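Local coordinates for hypothetical protein (Bacteroides thetaiotaomicron, PDB 2OBB) that is of unknown function but binds a magnesium ion and is probably a hydrolase of the HAD type, at residues Leu33-Leu36 against Gln37-Lys40. Residues are numbered along the deposited sequence; the frame is centred on the assembly and turned at random.
Sequences LKLL and QQEK
Leu35 meets Glu39 where helix 29-38 ends, Glu39 being the first residue beyond it. Leu35 CD1 lies 3.7 Å from Glu39 OE2, a methyl against a carboxylate oxygen. The Leu35 side chain reaches it because its CG stands opposite the backbone N (chi1 -176°), turned along the helix toward the C-terminal end. The stem of Glu39 rests on the backbone, with CB 3.4 Å from Leu36 O. On another side, Gln37 OE1 passes 4.1 Å from Lys34 CG, and Gln37 CG lies 3.6 Å from Leu33 O.

The backbone bonds beneath become less straight toward the end. Gln37 N to Leu33 O is 3.0 Å, at 169° about the hydrogen. Glu39 N to Leu35 O is 3.2 Å, at 138°, and Glu39 N also makes a weak bond to Leu36 O. Lys40, with positive phi, is the C-prime residue of a Schellman motif: its N bonds to Gln37 O, and His41 N returns to Leu36 O. The chain can then enter strand 42-45 of the beta-alpha-beta unit.

Three polar ends have partners outside the segments. Glu39 OE2 bonds to Tyr110 OH on helix 106-115, Gln37 NE2 to Glu67 O and Lys34 NZ to Arg64 O. An alanine in place of Glu39 is likely to leave Tyr110 OH without this partner and uncover part of Leu35. Side-chain carbon thus lies against the helix, while the polar ends of Lys34, Gln37 and Glu39 tie its C-terminal part and its exit to helix 106-115 and to the backbone carbonyls of Arg64 and Glu67.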
ATOM      1  N   LEU A  33      14.518   4.285   8.745  1.00 58.81           N
ATOM      2  CA  LEU A  33      13.305   4.931   9.159  1.00 59.94           C
ATOM      3  C   LEU A  33      13.644   6.099  10.094  1.00 60.62           C
ATOM      4  O   LEU A  33      13.103   7.200   9.946  1.00 60.44           O
ATOM      5  CB  LEU A  33      12.347   3.918   9.806  1.00 59.28           C
ATOM      6  CG  LEU A  33      11.620   2.949   8.868  1.00 59.42           C
ATOM      7  CD1 LEU A  33      10.897   1.813   9.652  1.00 56.60           C
ATOM      8  CD2 LEU A  33      10.638   3.696   7.975  1.00 59.62           C
ATOM      9  N   LYS A  34      14.576   5.882  11.021  1.00 61.55           N
ATOM     10  CA  LYS A  34      14.990   6.980  11.907  1.00 62.10           C
ATOM     11  C   LYS A  34      15.606   8.106  11.105  1.00 62.18           C
ATOM     12  O   LYS A  34      15.324   9.277  11.350  1.00 62.86           O
ATOM     13  CB  LYS A  34      15.929   6.508  12.996  1.00 61.92           C
ATOM     14  CG  LYS A  34      15.170   5.875  14.166  1.00 63.30           C
ATOM     15  CD  LYS A  34      15.901   4.679  14.726  1.00 66.19           C
ATOM     16  CE  LYS A  34      17.061   5.037  15.627  1.00 68.20           C
ATOM     17  NZ  LYS A  34      17.815   3.792  16.050  1.00 71.12           N
ATOM     18  N   LEU A  35      16.436   7.759  10.133  1.00 61.94           N
ATOM     19  CA  LEU A  35      16.983   8.782   9.257  1.00 62.44           C
ATOM     20  C   LEU A  35      15.846   9.569   8.612  1.00 61.98           C
ATOM     21  O   LEU A  35      15.938  10.773   8.531  1.00 62.50           O
ATOM     22  CB  LEU A  35      17.929   8.193   8.210  1.00 62.35           C
ATOM     23  CG  LEU A  35      18.662   9.145   7.270  1.00 65.09           C
ATOM     24  CD1 LEU A  35      19.295  10.343   8.010  1.00 65.62           C
ATOM     25  CD2 LEU A  35      19.735   8.336   6.561  1.00 66.98           C
ATOM     26  N   LEU A  36      14.775   8.898   8.177  1.00 61.82           N
ATOM     27  CA  LEU A  36      13.620   9.593   7.550  1.00 61.54           C
ATOM     28  C   LEU A  36      12.900  10.588   8.486  1.00 61.59           C
ATOM     29  O   LEU A  36      12.551  11.691   8.083  1.00 60.30           O
ATOM     30  CB  LEU A  36      12.620   8.582   6.948  1.00 60.95           C
ATOM     31  CG  LEU A  36      13.104   7.835   5.684  1.00 60.14           C
ATOM     32  CD1 LEU A  36      12.183   6.680   5.323  1.00 56.63           C
ATOM     33  CD2 LEU A  36      13.308   8.776   4.474  1.00 60.60           C
ATOM     34  N   GLN A  37      12.676  10.163   9.728  1.00 62.02           N
ATOM     35  CA  GLN A  37      12.224  11.040  10.811  1.00 63.05           C
ATOM     36  C   GLN A  37      13.116  12.255  11.041  1.00 63.38           C
ATOM     37  O   GLN A  37      12.597  13.358  11.230  1.00 63.47           O
ATOM     38  CB  GLN A  37      12.144  10.281  12.125  1.00 62.46           C
ATOM     39  CG  GLN A  37      11.112   9.258  12.144  1.00 61.60           C
ATOM     40  CD  GLN A  37      11.008   8.629  13.509  1.00 64.42           C
ATOM     41  OE1 GLN A  37      12.015   8.495  14.206  1.00 64.11           O
ATOM     42  NE2 GLN A  37       9.780   8.247  13.910  1.00 62.61           N
ATOM     43  N   GLN A  38      14.436  12.047  11.037  0.50 63.71           N
ATOM     44  CA  GLN A  38      15.402  13.146  11.143  0.50 64.31           C
ATOM     45  C   GLN A  38      15.129  14.159  10.045  0.50 64.74           C
ATOM     46  O   GLN A  38      15.284  15.361  10.249  0.50 64.82           O
ATOM     47  CB  GLN A  38      16.851  12.652  11.002  0.50 64.31           C
ATOM     48  CG  GLN A  38      17.888  13.547  11.680  0.50 64.81           C
ATOM     49  CD  GLN A  38      19.036  14.001  10.759  0.50 65.16           C
ATOM     50  OE1 GLN A  38      19.694  15.002  11.045  0.50 65.56           O
ATOM     51  NE2 GLN A  38      19.270  13.277   9.665  0.50 64.65           N
ATOM     52  N   GLU A  39      14.721  13.663   8.883  1.00 65.03           N
ATOM     53  CA  GLU A  39      14.449  14.530   7.730  1.00 66.32           C
ATOM     54  C   GLU A  39      13.035  15.116   7.787  1.00 65.53           C
ATOM     55  O   GLU A  39      12.594  15.740   6.833  1.00 65.68           O
ATOM     56  CB  GLU A  39      14.655  13.777   6.412  1.00 67.18           C
ATOM     57  CG  GLU A  39      15.840  12.808   6.446  1.00 71.89           C
ATOM     58  CD  GLU A  39      16.875  13.061   5.359  1.00 77.85           C
ATOM     59  OE1 GLU A  39      16.848  14.151   4.718  1.00 80.53           O
ATOM     60  OE2 GLU A  39      17.741  12.174   5.177  1.00 78.44           O
ATOM     61  N   LYS A  40      12.347  14.881   8.909  1.00 64.99           N
ATOM     62  CA  LYS A  40      11.038  15.475   9.245  1.00 64.56           C
ATOM     63  C   LYS A  40       9.814  14.754   8.671  1.00 63.50           C
ATOM     64  O   LYS A  40       8.712  15.306   8.692  1.00 63.31           O
ATOM     65  CB  LYS A  40      10.974  16.972   8.887  1.00 64.45           C
ATOM     66  CG  LYS A  40      12.082  17.831   9.476  1.00 67.39           C
ATOM     67  CD  LYS A  40      12.331  17.609  10.971  1.00 70.16           C
ATOM     68  CE  LYS A  40      13.448  18.571  11.428  1.00 73.13           C
ATOM     69  NZ  LYS A  40      14.074  18.156  12.713  1.00 74.58           N
TER